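Local coordinates for NusG domain II-containing protein (Ruminococcus gnavus, PDB 4ESN) that is of unknown function but binds a zinc ion through three cysteines of its NusG II-type beta domain, at residues G53-C67 with K71-N85. Residues are numbered along the deposited sequence; the frame is centred on the assembly and turned at random.
With ZN (zinc ion), chain C.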
loop_
_atom_site.group_PDB
_atom_site.type_symbol
_atom_site.label_atom_id
_atom_site.label_comp_id
_atom_site.label_asym_id
_atom_site.label_seq_id
_atom_site.Cartn_x
_atom_site.Cartn_y
_atom_site.Cartn_z
ATOM N N GLY A 53 18.927 -1.133 3.764
ATOM C CA GLY A 53 18.030 -2.237 3.423
ATOM C C GLY A 53 16.551 -1.946 3.617
ATOM O O GLY A 53 15.739 -2.870 3.628
ATOM N N GLN A 54 16.188 -0.663 3.764
ATOM C CA GLN A 54 14.802 -0.244 3.997
ATOM C C GLN A 54 14.377 0.842 3.044
ATOM O O GLN A 54 15.202 1.686 2.707
ATOM C CB GLN A 54 14.684 0.331 5.421
ATOM C CG GLN A 54 14.712 -0.673 6.548
ATOM C CD GLN A 54 14.718 0.031 7.875
ATOM O OE1 GLN A 54 15.324 1.103 8.058
ATOM N NE2 GLN A 54 14.070 -0.573 8.838
ATOM N N ALA A 55 13.070 0.886 2.701
ATOM C CA ALA A 55 12.475 1.918 1.876
ATOM C C ALA A 55 11.591 2.811 2.745
ATOM O O ALA A 55 10.822 2.315 3.570
ATOM C CB ALA A 55 11.669 1.304 0.727
ATOM N N LYS A 56 11.718 4.123 2.576
ATOM C CA LYS A 56 10.957 5.117 3.340
ATOM C C LYS A 56 10.602 6.291 2.437
ATOM O O LYS A 56 11.439 6.705 1.638
ATOM C CB LYS A 56 11.821 5.602 4.537
ATOM C CG LYS A 56 11.185 6.632 5.474
ATOM C CD LYS A 56 10.461 5.993 6.647
ATOM C CE LYS A 56 10.005 7.021 7.655
ATOM N NZ LYS A 56 9.332 6.396 8.826
HETATM N N MSE A 57 9.404 6.839 2.571
HETATM C CA MSE A 57 9.017 8.036 1.816
HETATM C C MSE A 57 9.664 9.204 2.541
HETATM O O MSE A 57 9.281 9.503 3.673
HETATM C CB MSE A 57 7.491 8.210 1.711
HETATM C CG MSE A 57 7.117 9.236 0.625
HETATM SE SE MSE A 57 7.460 8.525 -1.178
HETATM C CE MSE A 57 5.888 7.294 -1.291
ATOM N N GLU A 58 10.712 9.782 1.948
ATOM C CA GLU A 58 11.453 10.887 2.559
ATOM C C GLU A 58 10.710 12.243 2.446
ATOM O O GLU A 58 10.835 13.099 3.330
ATOM C CB GLU A 58 12.821 10.986 1.871
ATOM C CG GLU A 58 13.714 12.074 2.437
ATOM C CD GLU A 58 15.014 12.218 1.680
ATOM O OE1 GLU A 58 15.890 11.344 1.845
ATOM O OE2 GLU A 58 15.117 13.153 0.854
ATOM N N TRP A 59 10.035 12.474 1.314
ATOM C CA TRP A 59 9.370 13.740 1.017
ATOM C C TRP A 59 8.215 13.489 0.084
ATOM O O TRP A 59 8.261 12.560 -0.720
ATOM C CB TRP A 59 10.380 14.731 0.369
ATOM C CG TRP A 59 9.782 16.033 -0.093
ATOM C CD1 TRP A 59 9.556 17.147 0.668
ATOM C CD2 TRP A 59 9.210 16.304 -1.380
ATOM N NE1 TRP A 59 8.938 18.112 -0.083
ATOM C CE2 TRP A 59 8.664 17.604 -1.329
ATOM C CE3 TRP A 59 9.066 15.551 -2.567
ATOM C CZ2 TRP A 59 8.055 18.209 -2.446
ATOM C CZ3 TRP A 59 8.454 16.144 -3.666
ATOM C CH2 TRP A 59 7.969 17.460 -3.604
ATOM N N ALA A 60 7.187 14.338 0.179
ATOM C CA ALA A 60 6.021 14.343 -0.693
ATOM C C ALA A 60 5.384 15.713 -0.663
ATOM O O ALA A 60 5.444 16.392 0.373
ATOM C CB ALA A 60 5.029 13.276 -0.274
ATOM N N ASP A 61 4.753 16.114 -1.789
ATOM C CA ASP A 61 4.043 17.398 -1.905
ATOM C C ASP A 61 2.534 17.250 -1.570
ATOM O O ASP A 61 1.775 18.202 -1.749
ATOM C CB ASP A 61 4.232 18.001 -3.315
ATOM C CG ASP A 61 3.444 17.358 -4.453
ATOM O OD1 ASP A 61 2.886 16.246 -4.255
ATOM O OD2 ASP A 61 3.403 17.950 -5.551
ATOM N N CYS A 62 2.102 16.066 -1.118
ATOM C CA CYS A 62 0.701 15.783 -0.764
ATOM C C CYS A 62 0.282 16.591 0.484
ATOM O O CYS A 62 1.131 16.839 1.355
ATOM C CB CYS A 62 0.501 14.289 -0.536
ATOM S SG CYS A 62 1.451 13.633 0.858
ATOM N N PRO A 63 -1.014 16.978 0.616
ATOM C CA PRO A 63 -1.426 17.779 1.788
ATOM C C PRO A 63 -1.425 17.025 3.126
ATOM O O PRO A 63 -1.068 17.624 4.148
ATOM C CB PRO A 63 -2.858 18.211 1.441
ATOM C CG PRO A 63 -3.009 17.980 -0.026
ATOM C CD PRO A 63 -2.142 16.795 -0.324
ATOM N N ASP A 64 -1.849 15.747 3.141
ATOM C CA ASP A 64 -1.961 14.977 4.387
ATOM C C ASP A 64 -0.590 14.513 4.950
ATOM O O ASP A 64 -0.488 14.307 6.161
ATOM C CB ASP A 64 -2.919 13.771 4.224
ATOM C CG ASP A 64 -2.535 12.737 3.174
ATOM O OD1 ASP A 64 -1.359 12.317 3.149
ATOM O OD2 ASP A 64 -3.433 12.281 2.438
ATOM N N GLN A 65 0.435 14.310 4.079
ATOM C CA GLN A 65 1.796 13.883 4.458
ATOM C C GLN A 65 1.800 12.492 5.117
ATOM O O GLN A 65 2.765 12.148 5.809
ATOM C CB GLN A 65 2.448 14.924 5.408
ATOM C CG GLN A 65 2.741 16.275 4.754
ATOM C CD GLN A 65 3.904 16.172 3.801
ATOM O OE1 GLN A 65 5.049 15.959 4.207
ATOM N NE2 GLN A 65 3.624 16.268 2.507
ATOM N N LEU A 66 0.743 11.699 4.909
ATOM C CA LEU A 66 0.588 10.381 5.527
ATOM C C LEU A 66 1.675 9.397 5.085
ATOM O O LEU A 66 2.177 8.655 5.930
ATOM C CB LEU A 66 -0.819 9.787 5.267
ATOM C CG LEU A 66 -1.975 10.392 6.093
ATOM C CD1 LEU A 66 -3.330 9.832 5.639
ATOM C CD2 LEU A 66 -1.801 10.115 7.610
ATOM N N CYS A 67 2.054 9.406 3.778
ATOM C CA CYS A 67 3.084 8.509 3.216
ATOM C C CYS A 67 4.432 8.742 3.899
ATOM O O CYS A 67 5.131 7.781 4.210
ATOM C CB CYS A 67 3.195 8.703 1.707
ATOM S SG CYS A 67 3.519 10.417 1.197
ATOM N N LYS A 71 6.086 4.034 8.515
ATOM C CA LYS A 71 7.312 3.347 8.918
ATOM C C LYS A 71 8.034 2.788 7.698
ATOM O O LYS A 71 7.373 2.381 6.729
ATOM C CB LYS A 71 6.963 2.188 9.872
ATOM C CG LYS A 71 6.668 2.640 11.268
ATOM C CD LYS A 71 6.233 1.471 12.104
ATOM C CE LYS A 71 5.962 1.878 13.530
ATOM N NZ LYS A 71 7.194 1.875 14.366
ATOM N N ALA A 72 9.382 2.725 7.755
ATOM C CA ALA A 72 10.208 2.149 6.699
ATOM C C ALA A 72 9.837 0.665 6.516
ATOM O O ALA A 72 9.411 0.010 7.468
ATOM C CB ALA A 72 11.690 2.304 7.041
ATOM N N ILE A 73 9.942 0.168 5.283
ATOM C CA ILE A 73 9.560 -1.197 4.925
ATOM C C ILE A 73 10.772 -1.950 4.362
ATOM O O ILE A 73 11.595 -1.363 3.661
ATOM C CB ILE A 73 8.341 -1.190 3.945
ATOM C CG1 ILE A 73 8.657 -0.423 2.610
ATOM C CG2 ILE A 73 7.109 -0.603 4.655
ATOM C CD1 ILE A 73 7.600 -0.544 1.455
ATOM N N SER A 74 10.864 -3.253 4.661
ATOM C CA SER A 74 11.959 -4.119 4.222
ATOM C C SER A 74 11.503 -5.564 4.011
ATOM O O SER A 74 12.279 -6.374 3.510
ATOM C CB SER A 74 13.105 -4.080 5.240
ATOM O OG SER A 74 12.659 -4.259 6.578
ATOM N N ARG A 75 10.264 -5.897 4.397
ATOM C CA ARG A 75 9.763 -7.280 4.288
ATOM C C ARG A 75 8.786 -7.431 3.112
ATOM O O ARG A 75 7.983 -6.525 2.853
ATOM C CB ARG A 75 9.083 -7.696 5.586
ATOM C CG ARG A 75 9.861 -8.677 6.396
ATOM C CD ARG A 75 9.718 -8.382 7.879
ATOM N NE ARG A 75 10.749 -7.440 8.318
ATOM C CZ ARG A 75 10.520 -6.354 9.043
ATOM N NH1 ARG A 75 9.286 -6.065 9.448
ATOM N NH2 ARG A 75 11.518 -5.544 9.368
ATOM N N THR A 76 8.866 -8.582 2.412
ATOM C CA THR A 76 8.040 -8.874 1.247
ATOM C C THR A 76 6.544 -8.723 1.625
ATOM O O THR A 76 6.095 -9.175 2.682
ATOM C CB THR A 76 8.434 -10.231 0.618
ATOM O OG1 THR A 76 7.822 -10.363 -0.662
ATOM C CG2 THR A 76 8.120 -11.442 1.506
ATOM N N GLY A 77 5.824 -8.007 0.773
ATOM C CA GLY A 77 4.407 -7.722 0.971
ATOM C C GLY A 77 4.119 -6.374 1.599
ATOM O O GLY A 77 3.052 -5.813 1.342
ATOM N N GLU A 78 5.054 -5.835 2.432
ATOM C CA GLU A 78 4.893 -4.541 3.110
ATOM C C GLU A 78 4.718 -3.417 2.103
ATOM O O GLU A 78 5.226 -3.516 0.985
ATOM C CB GLU A 78 6.079 -4.228 4.028
ATOM C CG GLU A 78 6.168 -5.054 5.307
ATOM C CD GLU A 78 7.117 -4.435 6.320
ATOM O OE1 GLU A 78 8.345 -4.402 6.066
ATOM O OE2 GLU A 78 6.618 -3.916 7.344
ATOM N N SER A 79 4.008 -2.343 2.485
ATOM C CA SER A 79 3.804 -1.237 1.555
ATOM C C SER A 79 3.770 0.148 2.215
ATOM O O SER A 79 3.599 0.286 3.430
ATOM C CB SER A 79 2.518 -1.450 0.742
ATOM O OG SER A 79 1.376 -1.546 1.576
ATOM N N ILE A 80 3.997 1.174 1.374
ATOM C CA ILE A 80 3.901 2.606 1.638
ATOM C C ILE A 80 3.083 3.160 0.472
ATOM O O ILE A 80 3.405 2.880 -0.690
ATOM C CB ILE A 80 5.278 3.327 1.786
ATOM C CG1 ILE A 80 6.048 2.817 3.018
ATOM C CG2 ILE A 80 5.091 4.892 1.833
ATOM C CD1 ILE A 80 7.548 3.239 3.014
ATOM N N ILE A 81 2.016 3.888 0.760
ATOM C CA ILE A 81 1.208 4.427 -0.324
ATOM C C ILE A 81 1.036 5.915 -0.107
ATOM O O ILE A 81 0.999 6.368 1.038
ATOM C CB ILE A 81 -0.177 3.706 -0.518
ATOM C CG1 ILE A 81 -1.162 4.020 0.605
ATOM C CG2 ILE A 81 -0.063 2.168 -0.734
ATOM C CD1 ILE A 81 -2.380 4.509 0.130
ATOM N N CYS A 82 0.967 6.665 -1.210
ATOM C CA CYS A 82 0.600 8.063 -1.215
ATOM C C CYS A 82 -0.629 8.137 -2.042
ATOM O O CYS A 82 -0.543 8.152 -3.267
ATOM C CB CYS A 82 1.691 9.005 -1.718
ATOM S SG CYS A 82 1.121 10.729 -1.874
ATOM N N LEU A 83 -1.778 8.068 -1.369
ATOM C CA LEU A 83 -3.081 8.086 -2.002
ATOM C C LEU A 83 -3.291 9.356 -2.867
ATOM O O LEU A 83 -3.661 9.191 -4.028
ATOM C CB LEU A 83 -4.194 7.940 -0.945
ATOM C CG LEU A 83 -5.426 7.188 -1.378
ATOM C CD1 LEU A 83 -5.083 5.740 -1.763
ATOM C CD2 LEU A 83 -6.462 7.180 -0.270
ATOM N N PRO A 84 -2.987 10.597 -2.401
ATOM C CA PRO A 84 -3.222 11.769 -3.268
ATOM C C PRO A 84 -2.421 11.741 -4.577
ATOM O O PRO A 84 -2.954 12.185 -5.592
ATOM C CB PRO A 84 -2.811 12.954 -2.380
ATOM C CG PRO A 84 -3.021 12.459 -0.966
ATOM C CD PRO A 84 -2.552 11.028 -1.049
ATOM N N ASN A 85 -1.185 11.183 -4.588
ATOM C CA ASN A 85 -0.395 11.138 -5.820
ATOM C C ASN A 85 -0.442 9.766 -6.534
ATOM O O ASN A 85 0.242 9.585 -7.540
ATOM C CB ASN A 85 1.061 11.564 -5.563
ATOM C CG ASN A 85 1.205 13.008 -5.105
ATOM O OD1 ASN A 85 0.338 13.852 -5.317
ATOM N ND2 ASN A 85 2.280 13.317 -4.416
HETATM ZN ZN ZN C . 1.567 11.356 0.356
HETATM O O HOH W 1 12.571 -2.557 8.442
HETATM O O HOH W 2 -0.061 10.498 1.635
#
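Cys62 and Cys67 meet Cys82 across a zinc ion, in a three-cysteine site of this NusG domain II fold. Cys62 SG lies 2.3 Å from the zinc, and the other two sulfurs bind at similar range. A water fills the fourth position, 2.2 Å from the metal. At Cys82 chi1 is 174°, with SG trans to the main-chain nitrogen, which carries it off the end of strand 79-82 to the metal. The zinc thus ties the loop after strand 54-60 to the neighbouring sheet.

Asp64 helps to hold the water, which also accepts from Cys67 N. Asp64 OD1 accepts a hydrogen bond from the water at 2.7 Å. It also accepts from Leu66 N, and that bond makes an Asx turn. Its OD2 rests against Pro84 CG. With an alanine here, the zinc-bound water would probably lose its carboxylate acceptor, and Leu66 N the oxygen that closes the Asx turn. Gln65 NE2 gives its two bonds to Ala60 O and Cys62 O, which pins the Cys62 loop. Asn85 ND2 reaches Asp61 OD1 at 3.0 Å, with the amide and carboxylate planes 58° apart; it also bonds Asn46 OD1.

Farther along, Ile80 bridges the two sheets. Its CG2 packs on the selenomethionine methyl CE of Met57, and its CD1 lies by Ala55 O. Ala55 and Ile73 form an antiparallel hydrogen-bonded pair, a single bridge. In the conformer given, Lys56 CD passes Ala72 N and NZ bonds Gln70 O. Beyond the bridge, Glu78 OE1 accepts from both Ser74 N, at 3.1 Å, and Arg75 N, at 3.0 Å.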